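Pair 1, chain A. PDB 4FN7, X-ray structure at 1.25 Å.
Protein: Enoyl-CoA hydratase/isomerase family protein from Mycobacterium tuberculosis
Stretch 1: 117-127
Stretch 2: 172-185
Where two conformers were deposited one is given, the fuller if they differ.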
# COMPACT_ATOMS: atom_id res chain seq x y z
N HIS A 117 -13.64 4.19 9.58
CA HIS A 117 -14.33 4.49 8.33
C HIS A 117 -14.45 6.00 8.23
O HIS A 117 -14.80 6.66 9.21
CB HIS A 117 -15.72 3.85 8.32
CG HIS A 117 -16.44 3.98 7.01
ND1 HIS A 117 -15.99 3.36 5.85
CD2 HIS A 117 -17.57 4.64 6.67
CE1 HIS A 117 -16.82 3.65 4.86
NE2 HIS A 117 -17.78 4.43 5.33
N ARG A 118 -14.17 6.54 7.05
CA ARG A 118 -14.06 7.98 6.85
C ARG A 118 -14.89 8.40 5.65
O ARG A 118 -14.66 7.93 4.54
CB ARG A 118 -12.59 8.35 6.63
CG ARG A 118 -11.68 7.93 7.78
CD ARG A 118 -10.23 7.82 7.32
NE ARG A 118 -10.08 6.76 6.33
CZ ARG A 118 -8.96 6.51 5.67
NH1 ARG A 118 -7.88 7.27 5.86
NH2 ARG A 118 -8.92 5.52 4.79
N VAL A 119 -15.86 9.29 5.88
CA VAL A 119 -16.79 9.72 4.85
C VAL A 119 -16.56 11.19 4.55
O VAL A 119 -16.47 11.99 5.47
CB VAL A 119 -18.26 9.55 5.32
CG1 VAL A 119 -19.22 9.88 4.19
CG2 VAL A 119 -18.49 8.13 5.82
N ALA A 120 -16.49 11.54 3.26
CA ALA A 120 -16.33 12.94 2.87
C ALA A 120 -17.14 13.23 1.62
O ALA A 120 -17.62 12.32 0.96
CB ALA A 120 -14.87 13.27 2.63
N ALA A 121 -17.30 14.51 1.30
CA ALA A 121 -17.88 14.91 0.02
C ALA A 121 -16.78 15.06 -1.02
O ALA A 121 -15.60 15.21 -0.68
CB ALA A 121 -18.65 16.21 0.17
N HIS A 122 -17.17 15.02 -2.29
CA HIS A 122 -16.24 15.03 -3.41
C HIS A 122 -15.25 16.18 -3.36
O HIS A 122 -14.07 15.99 -3.65
CB HIS A 122 -17.01 15.09 -4.73
CG HIS A 122 -16.13 15.40 -5.91
ND1 HIS A 122 -16.00 16.66 -6.43
CD2 HIS A 122 -15.34 14.60 -6.66
CE1 HIS A 122 -15.17 16.63 -7.46
NE2 HIS A 122 -14.75 15.39 -7.62
N ALA A 123 -15.73 17.36 -3.00
CA ALA A 123 -14.91 18.57 -3.12
C ALA A 123 -13.97 18.83 -1.94
O ALA A 123 -13.12 19.72 -2.00
CB ALA A 123 -15.80 19.78 -3.37
N TYR A 124 -14.11 18.06 -0.86
CA TYR A 124 -13.35 18.35 0.35
C TYR A 124 -11.88 17.95 0.23
O TYR A 124 -11.55 16.79 -0.03
CB TYR A 124 -13.98 17.70 1.60
CG TYR A 124 -15.41 18.11 1.87
CD1 TYR A 124 -15.98 19.21 1.24
CD2 TYR A 124 -16.19 17.39 2.76
CE1 TYR A 124 -17.30 19.57 1.49
CE2 TYR A 124 -17.51 17.74 3.02
CZ TYR A 124 -18.06 18.83 2.37
OH TYR A 124 -19.37 19.19 2.62
N ASN A 125 -11.01 18.93 0.42
CA ASN A 125 -9.58 18.72 0.31
C ASN A 125 -8.99 18.13 1.57
O ASN A 125 -9.34 18.51 2.69
CB ASN A 125 -8.89 20.05 0.01
CG ASN A 125 -9.18 20.54 -1.38
OD1 ASN A 125 -9.46 19.76 -2.29
ND2 ASN A 125 -9.09 21.84 -1.57
N ILE A 126 -8.07 17.19 1.38
CA ILE A 126 -7.36 16.55 2.48
C ILE A 126 -5.88 16.65 2.15
O ILE A 126 -5.44 16.28 1.05
CB ILE A 126 -7.79 15.09 2.64
CG1 ILE A 126 -9.32 15.01 2.77
CG2 ILE A 126 -7.11 14.47 3.85
CD1 ILE A 126 -9.90 13.66 2.52
N GLN A 127 -5.10 17.20 3.08
CA GLN A 127 -3.73 17.58 2.76
C GLN A 127 -2.89 17.73 4.02
O GLN A 127 -3.31 18.38 4.97
CB GLN A 127 -3.72 18.91 2.01
CG GLN A 127 -2.34 19.37 1.56
CD GLN A 127 -2.28 20.84 1.22
OE1 GLN A 127 -3.16 21.62 1.60
NE2 GLN A 127 -1.23 21.25 0.52
N ALA A 172 -6.17 7.10 -2.84
CA ALA A 172 -4.97 7.27 -2.02
C ALA A 172 -5.09 6.61 -0.65
O ALA A 172 -4.08 6.25 -0.05
CB ALA A 172 -4.67 8.75 -1.83
N GLY A 173 -6.31 6.49 -0.14
CA GLY A 173 -6.51 6.00 1.21
C GLY A 173 -6.64 7.08 2.27
O GLY A 173 -6.44 6.82 3.45
N PHE A 174 -6.96 8.31 1.85
CA PHE A 174 -7.27 9.38 2.80
C PHE A 174 -8.74 9.38 3.24
O PHE A 174 -9.09 10.00 4.24
CB PHE A 174 -6.90 10.75 2.22
CG PHE A 174 -5.67 11.38 2.83
CD1 PHE A 174 -5.41 11.29 4.19
CD2 PHE A 174 -4.77 12.07 2.03
CE1 PHE A 174 -4.27 11.89 4.74
CE2 PHE A 174 -3.64 12.67 2.58
CZ PHE A 174 -3.40 12.58 3.93
N ILE A 175 -9.60 8.70 2.48
CA ILE A 175 -10.99 8.52 2.87
C ILE A 175 -11.48 7.18 2.35
O ILE A 175 -10.83 6.57 1.49
CB ILE A 175 -11.93 9.61 2.31
CG1 ILE A 175 -11.92 9.61 0.79
CG2 ILE A 175 -11.56 10.96 2.86
CD1 ILE A 175 -12.98 10.50 0.20
N ASP A 176 -12.59 6.69 2.90
CA ASP A 176 -13.13 5.38 2.52
C ASP A 176 -14.42 5.46 1.72
O ASP A 176 -14.79 4.49 1.05
CB ASP A 176 -13.38 4.52 3.76
CG ASP A 176 -12.18 4.42 4.63
OD1 ASP A 176 -11.19 3.77 4.21
OD2 ASP A 176 -12.21 4.99 5.74
N GLU A 177 -15.11 6.59 1.80
CA GLU A 177 -16.40 6.71 1.15
C GLU A 177 -16.70 8.15 0.80
O GLU A 177 -16.40 9.06 1.57
CB GLU A 177 -17.52 6.15 2.06
CG GLU A 177 -18.92 6.30 1.47
CD GLU A 177 -20.02 5.67 2.33
OE1 GLU A 177 -19.71 5.07 3.38
OE2 GLU A 177 -21.21 5.78 1.94
N ILE A 178 -17.30 8.34 -0.37
CA ILE A 178 -17.74 9.66 -0.79
C ILE A 178 -19.27 9.74 -0.72
O ILE A 178 -19.97 8.81 -1.13
CB ILE A 178 -17.28 9.97 -2.23
CG1 ILE A 178 -15.77 9.78 -2.35
CG2 ILE A 178 -17.68 11.38 -2.64
CD1 ILE A 178 -15.25 9.82 -3.78
N ALA A 179 -19.78 10.85 -0.18
CA ALA A 179 -21.22 11.08 -0.08
C ALA A 179 -21.51 12.53 -0.43
O ALA A 179 -20.60 13.36 -0.42
CB ALA A 179 -21.72 10.75 1.32
N LEU A 180 -22.76 12.84 -0.76
CA LEU A 180 -23.13 14.23 -1.02
C LEU A 180 -22.97 15.03 0.27
O LEU A 180 -23.16 14.50 1.36
CB LEU A 180 -24.57 14.32 -1.53
CG LEU A 180 -24.81 13.75 -2.93
CD1 LEU A 180 -26.31 13.73 -3.24
CD2 LEU A 180 -24.04 14.54 -3.98
N PRO A 181 -22.61 16.31 0.16
CA PRO A 181 -22.35 17.12 1.36
C PRO A 181 -23.47 17.03 2.39
O PRO A 181 -23.19 16.92 3.58
CB PRO A 181 -22.24 18.54 0.80
CG PRO A 181 -21.71 18.34 -0.59
CD PRO A 181 -22.35 17.07 -1.08
N GLU A 182 -24.72 17.05 1.93
CA GLU A 182 -25.86 17.09 2.83
C GLU A 182 -26.13 15.76 3.54
O GLU A 182 -26.96 15.70 4.45
CB GLU A 182 -27.12 17.58 2.10
CG GLU A 182 -27.62 16.64 0.99
CD GLU A 182 -27.03 16.93 -0.38
OE1 GLU A 182 -25.93 17.53 -0.48
OE2 GLU A 182 -27.67 16.56 -1.39
N VAL A 183 -25.45 14.70 3.12
CA VAL A 183 -25.62 13.42 3.79
C VAL A 183 -24.33 12.83 4.37
O VAL A 183 -24.32 11.69 4.82
CB VAL A 183 -26.32 12.36 2.89
CG1 VAL A 183 -27.72 12.82 2.51
CG2 VAL A 183 -25.48 12.06 1.66
N VAL A 184 -23.25 13.61 4.39
CA VAL A 184 -22.00 13.12 4.99
C VAL A 184 -22.23 12.67 6.44
O VAL A 184 -21.86 11.57 6.82
CB VAL A 184 -20.86 14.17 4.91
CG1 VAL A 184 -19.68 13.78 5.82
CG2 VAL A 184 -20.40 14.33 3.46
N VAL A 185 -22.88 13.52 7.23
CA VAL A 185 -23.08 13.20 8.64
C VAL A 185 -24.06 12.04 8.82
O VAL A 185 -23.79 11.11 9.57
CB VAL A 185 -23.55 14.44 9.43
CG1 VAL A 185 -23.95 14.04 10.85
CG2 VAL A 185 -22.45 15.49 9.45
O HOH W 1 -7.86 9.98 6.53
O HOH W 2 -19.95 14.50 -2.91
O HOH W 3 -20.67 17.81 4.58

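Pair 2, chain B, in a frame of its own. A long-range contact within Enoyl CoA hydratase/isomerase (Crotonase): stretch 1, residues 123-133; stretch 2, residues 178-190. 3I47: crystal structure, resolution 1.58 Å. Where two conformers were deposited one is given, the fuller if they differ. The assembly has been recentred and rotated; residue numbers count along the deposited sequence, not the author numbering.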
# COMPACT_ATOMS: atom_id res chain seq x y z
N ILE B 123 0.51 2.51 4.35
CA ILE B 123 1.45 3.60 4.50
C ILE B 123 2.07 3.87 3.14
O ILE B 123 2.40 2.92 2.42
CB ILE B 123 2.59 3.25 5.48
CG1 ILE B 123 2.04 2.96 6.89
CG2 ILE B 123 3.65 4.36 5.52
CD1 ILE B 123 3.02 2.13 7.75
N ALA B 124 2.23 5.14 2.78
CA ALA B 124 2.96 5.49 1.57
C ALA B 124 4.05 6.50 1.91
O ALA B 124 3.83 7.43 2.70
CB ALA B 124 2.01 6.01 0.46
N ILE B 125 5.23 6.27 1.34
CA ILE B 125 6.40 7.09 1.56
C ILE B 125 6.80 7.61 0.19
O ILE B 125 6.96 6.82 -0.75
CB ILE B 125 7.56 6.23 2.12
CG1 ILE B 125 7.18 5.59 3.47
CG2 ILE B 125 8.84 7.08 2.25
CD1 ILE B 125 8.17 4.50 3.95
N ALA B 126 6.93 8.93 0.06
CA ALA B 126 7.27 9.54 -1.22
C ALA B 126 8.60 10.28 -1.14
O ALA B 126 8.94 10.86 -0.09
CB ALA B 126 6.18 10.50 -1.66
N SER B 127 9.36 10.25 -2.23
CA SER B 127 10.50 11.14 -2.38
C SER B 127 9.97 12.56 -2.63
O SER B 127 8.83 12.74 -3.07
CB SER B 127 11.38 10.69 -3.55
OG SER B 127 10.61 10.72 -4.73
N THR B 128 10.79 13.56 -2.33
CA THR B 128 10.35 14.96 -2.47
C THR B 128 9.95 15.29 -3.91
O THR B 128 9.10 16.16 -4.14
CB THR B 128 11.44 15.95 -2.00
OG1 THR B 128 12.64 15.74 -2.74
CG2 THR B 128 11.73 15.76 -0.52
N SER B 129 10.53 14.58 -4.87
CA SER B 129 10.27 14.83 -6.29
C SER B 129 9.10 14.03 -6.87
O SER B 129 8.78 14.18 -8.06
CB SER B 129 11.54 14.60 -7.11
OG SER B 129 12.52 15.58 -6.83
N ALA B 130 8.44 13.20 -6.05
CA ALA B 130 7.29 12.40 -6.50
C ALA B 130 6.11 13.28 -6.91
O ALA B 130 5.92 14.36 -6.35
CB ALA B 130 6.86 11.41 -5.42
N ARG B 131 5.35 12.83 -7.91
CA ARG B 131 4.16 13.55 -8.35
C ARG B 131 3.04 12.55 -8.59
O ARG B 131 3.29 11.40 -8.95
CB ARG B 131 4.39 14.36 -9.63
CG ARG B 131 5.53 15.35 -9.58
CD ARG B 131 6.63 14.84 -10.47
NE ARG B 131 6.08 14.36 -11.73
CZ ARG B 131 6.78 13.82 -12.72
NH1 ARG B 131 6.15 13.42 -13.82
NH2 ARG B 131 8.09 13.68 -12.63
N PHE B 132 1.81 13.00 -8.38
CA PHE B 132 0.65 12.12 -8.48
C PHE B 132 -0.40 12.73 -9.39
O PHE B 132 -0.47 13.94 -9.55
CB PHE B 132 0.02 11.94 -7.09
CG PHE B 132 0.94 11.26 -6.10
CD1 PHE B 132 1.88 11.99 -5.40
CD2 PHE B 132 0.83 9.88 -5.88
CE1 PHE B 132 2.74 11.34 -4.48
CE2 PHE B 132 1.67 9.23 -4.97
CZ PHE B 132 2.60 9.97 -4.26
N CYS B 133 -1.23 11.87 -9.99
CA CYS B 133 -2.31 12.35 -10.84
C CYS B 133 -3.37 11.28 -11.05
O CYS B 133 -3.03 10.13 -11.33
CB CYS B 133 -1.76 12.79 -12.20
SG CYS B 133 -2.95 13.59 -13.29
N ASN B 178 -2.68 13.43 3.23
CA ASN B 178 -2.56 12.12 3.87
C ASN B 178 -2.54 10.94 2.89
O ASN B 178 -2.69 9.79 3.32
CB ASN B 178 -3.68 11.88 4.91
CG ASN B 178 -3.48 12.65 6.21
OD1 ASN B 178 -2.45 13.29 6.45
ND2 ASN B 178 -4.49 12.59 7.07
N LEU B 179 -2.35 11.20 1.60
CA LEU B 179 -2.10 10.09 0.66
C LEU B 179 -0.77 9.46 1.01
O LEU B 179 -0.64 8.22 1.03
CB LEU B 179 -2.09 10.59 -0.79
CG LEU B 179 -1.81 9.51 -1.86
CD1 LEU B 179 -2.84 8.39 -1.77
CD2 LEU B 179 -1.82 10.15 -3.24
N VAL B 180 0.23 10.30 1.26
CA VAL B 180 1.51 9.80 1.78
C VAL B 180 1.70 10.33 3.19
O VAL B 180 1.25 11.45 3.52
CB VAL B 180 2.74 10.14 0.89
CG1 VAL B 180 2.51 9.68 -0.54
CG2 VAL B 180 3.08 11.58 0.93
N GLN B 181 2.38 9.54 4.02
CA GLN B 181 2.62 9.91 5.42
C GLN B 181 4.05 10.31 5.73
O GLN B 181 4.33 10.75 6.86
CB GLN B 181 2.20 8.77 6.35
CG GLN B 181 0.71 8.45 6.36
CD GLN B 181 0.36 7.19 5.59
OE1 GLN B 181 0.87 6.95 4.50
NE2 GLN B 181 -0.52 6.38 6.16
N HIS B 182 4.95 10.13 4.76
CA HIS B 182 6.35 10.51 4.88
C HIS B 182 6.83 11.03 3.54
O HIS B 182 6.51 10.46 2.50
CB HIS B 182 7.21 9.30 5.25
CG HIS B 182 6.78 8.63 6.52
ND1 HIS B 182 7.21 9.04 7.76
CD2 HIS B 182 5.93 7.60 6.73
CE1 HIS B 182 6.66 8.28 8.69
NE2 HIS B 182 5.87 7.41 8.09
N CYS B 183 7.60 12.12 3.58
CA CYS B 183 8.14 12.72 2.39
C CYS B 183 9.62 12.95 2.69
O CYS B 183 9.97 13.69 3.63
CB CYS B 183 7.39 14.03 2.10
SG CYS B 183 7.85 14.86 0.57
N VAL B 184 10.48 12.27 1.95
CA VAL B 184 11.89 12.13 2.31
C VAL B 184 12.81 12.43 1.12
O VAL B 184 12.35 12.43 -0.04
CB VAL B 184 12.18 10.71 2.89
CG1 VAL B 184 11.31 10.45 4.13
CG2 VAL B 184 11.91 9.65 1.83
N PRO B 185 14.10 12.74 1.36
CA PRO B 185 14.99 13.10 0.27
C PRO B 185 15.10 12.03 -0.81
O PRO B 185 15.13 10.84 -0.50
CB PRO B 185 16.35 13.29 0.97
CG PRO B 185 15.97 13.70 2.36
CD PRO B 185 14.78 12.84 2.67
N ASP B 186 15.13 12.47 -2.07
CA ASP B 186 15.18 11.57 -3.23
C ASP B 186 16.25 10.46 -3.14
O ASP B 186 15.96 9.28 -3.38
CB ASP B 186 15.46 12.38 -4.51
CG ASP B 186 14.29 13.29 -4.93
OD1 ASP B 186 13.23 13.30 -4.28
OD2 ASP B 186 14.45 14.00 -5.95
N ASP B 187 17.47 10.84 -2.80
CA ASP B 187 18.58 9.90 -2.93
C ASP B 187 18.63 8.90 -1.79
O ASP B 187 19.42 7.95 -1.84
CB ASP B 187 19.92 10.63 -3.07
CG ASP B 187 20.02 11.40 -4.38
OD1 ASP B 187 19.22 11.16 -5.32
OD2 ASP B 187 20.92 12.26 -4.46
N THR B 188 17.80 9.10 -0.76
CA THR B 188 17.74 8.14 0.35
C THR B 188 16.35 7.54 0.60
O THR B 188 16.05 7.02 1.68
CB THR B 188 18.34 8.72 1.64
OG1 THR B 188 17.85 10.05 1.83
CG2 THR B 188 19.86 8.73 1.55
N LEU B 189 15.50 7.57 -0.42
CA LEU B 189 14.16 7.01 -0.32
C LEU B 189 14.20 5.53 0.05
O LEU B 189 13.49 5.10 0.97
CB LEU B 189 13.40 7.22 -1.64
CG LEU B 189 11.99 6.62 -1.74
CD1 LEU B 189 11.03 7.25 -0.72
CD2 LEU B 189 11.44 6.80 -3.16
N LEU B 190 15.02 4.75 -0.67
CA LEU B 190 15.14 3.33 -0.39
C LEU B 190 15.64 3.06 1.03
O LEU B 190 15.04 2.29 1.78
CB LEU B 190 16.07 2.66 -1.42
CG LEU B 190 16.30 1.15 -1.22
CD1 LEU B 190 15.00 0.38 -1.31
CD2 LEU B 190 17.31 0.62 -2.26
O HOH W 4 15.63 15.32 -2.51

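In both pairs a strand of stretch 1 lies parallel to a short strand of stretch 2, leaves it through a type I turn, and is faced by the start of a helix; over 14 central residues the backbones superpose to 0.9 Å. The register is the same. A120(A) N donates to E177(A) O at 3.0 Å, and A179(A) N to A120(A) O at 2.9 Å; in pair 2 A126(B) N reaches H182(B) O at 2.9 Å and V184(B) N reaches A126(B) O at 2.9 Å. Both pairs have alanine at this matched position, and its small CB packs against a branched residue: A120(A) CB lies 4.0 Å from I175(A) CG2, A126(B) CB 3.9 Å from V180(B) CG1.

Before the bridges, a polar side chain of stretch 2 supplements backbone pairing: D176(A) N still donates to R118(A) O at 2.9 Å and Q181(B) N to A124(B) O at 2.9 Å, while the side-chain oxygen takes the amide of R118(A) or A124(B). D176(A) and Q181(B) coincide, and each offers an oxygen to a backbone amide: D176(A) OD2 accepts from R118(A) N at 2.8 Å, a weak bond, and Q181(B) OE1 from A124(B) N at 2.8 Å, nearly straight. The carboxylate of D176(A) also meets a charge, for R118(A) NE forms a salt bridge with D176(A) OD2 at 2.8 Å. The arginine's length carries its guanidinium on to the carbonyl of G173(A), with R118(A) NH1 2.8 Å from G173(A) O. The glycine suits its positive phi, where a CB would jam against the preceding carbonyl. Pair 2 has A124(B) in place of the arginine, and its CB simply packs 3.8 Å from V180(B) CG1.

I126(A) and F132(B) exchange roles with their partners. I126(A) CG2 sits over the face of the F174(A) ring, 3.6 Å from its centroid; in pair 2 the ring belongs to stretch 1, and L179(B) CD2 lies over the face of F132(B), 4.1 Å from its centroid. One flat ring and one aliphatic group fill the site either way.

At the turn the solutions diverge. In pair 1 it is largely apolar: A121(A) CB touches P181(A) CG at 3.8 Å, while water 3 links Y124(A) OH, at 2.7 Å, to P181(A) O, at 2.9 Å. D186(B) matches that proline, and its carboxylate suits a turn rich in donors: T128(B) OG1 donates to D186(B) OD1 at 2.9 Å, S129(B) N to the same D186(B) OD1 at 3.0 Å, and S129(B) OG to D186(B) OD2 at 2.6 Å. On the face of the sheet that carries V119(A) and I125(B), V184(A) and L189(B) bring aliphatic methyls from the helix start, with V184(A) CG1 4.3 Å from V119(A) CG1 and L189(B) CD1 3.7 Å from I125(B) CG2.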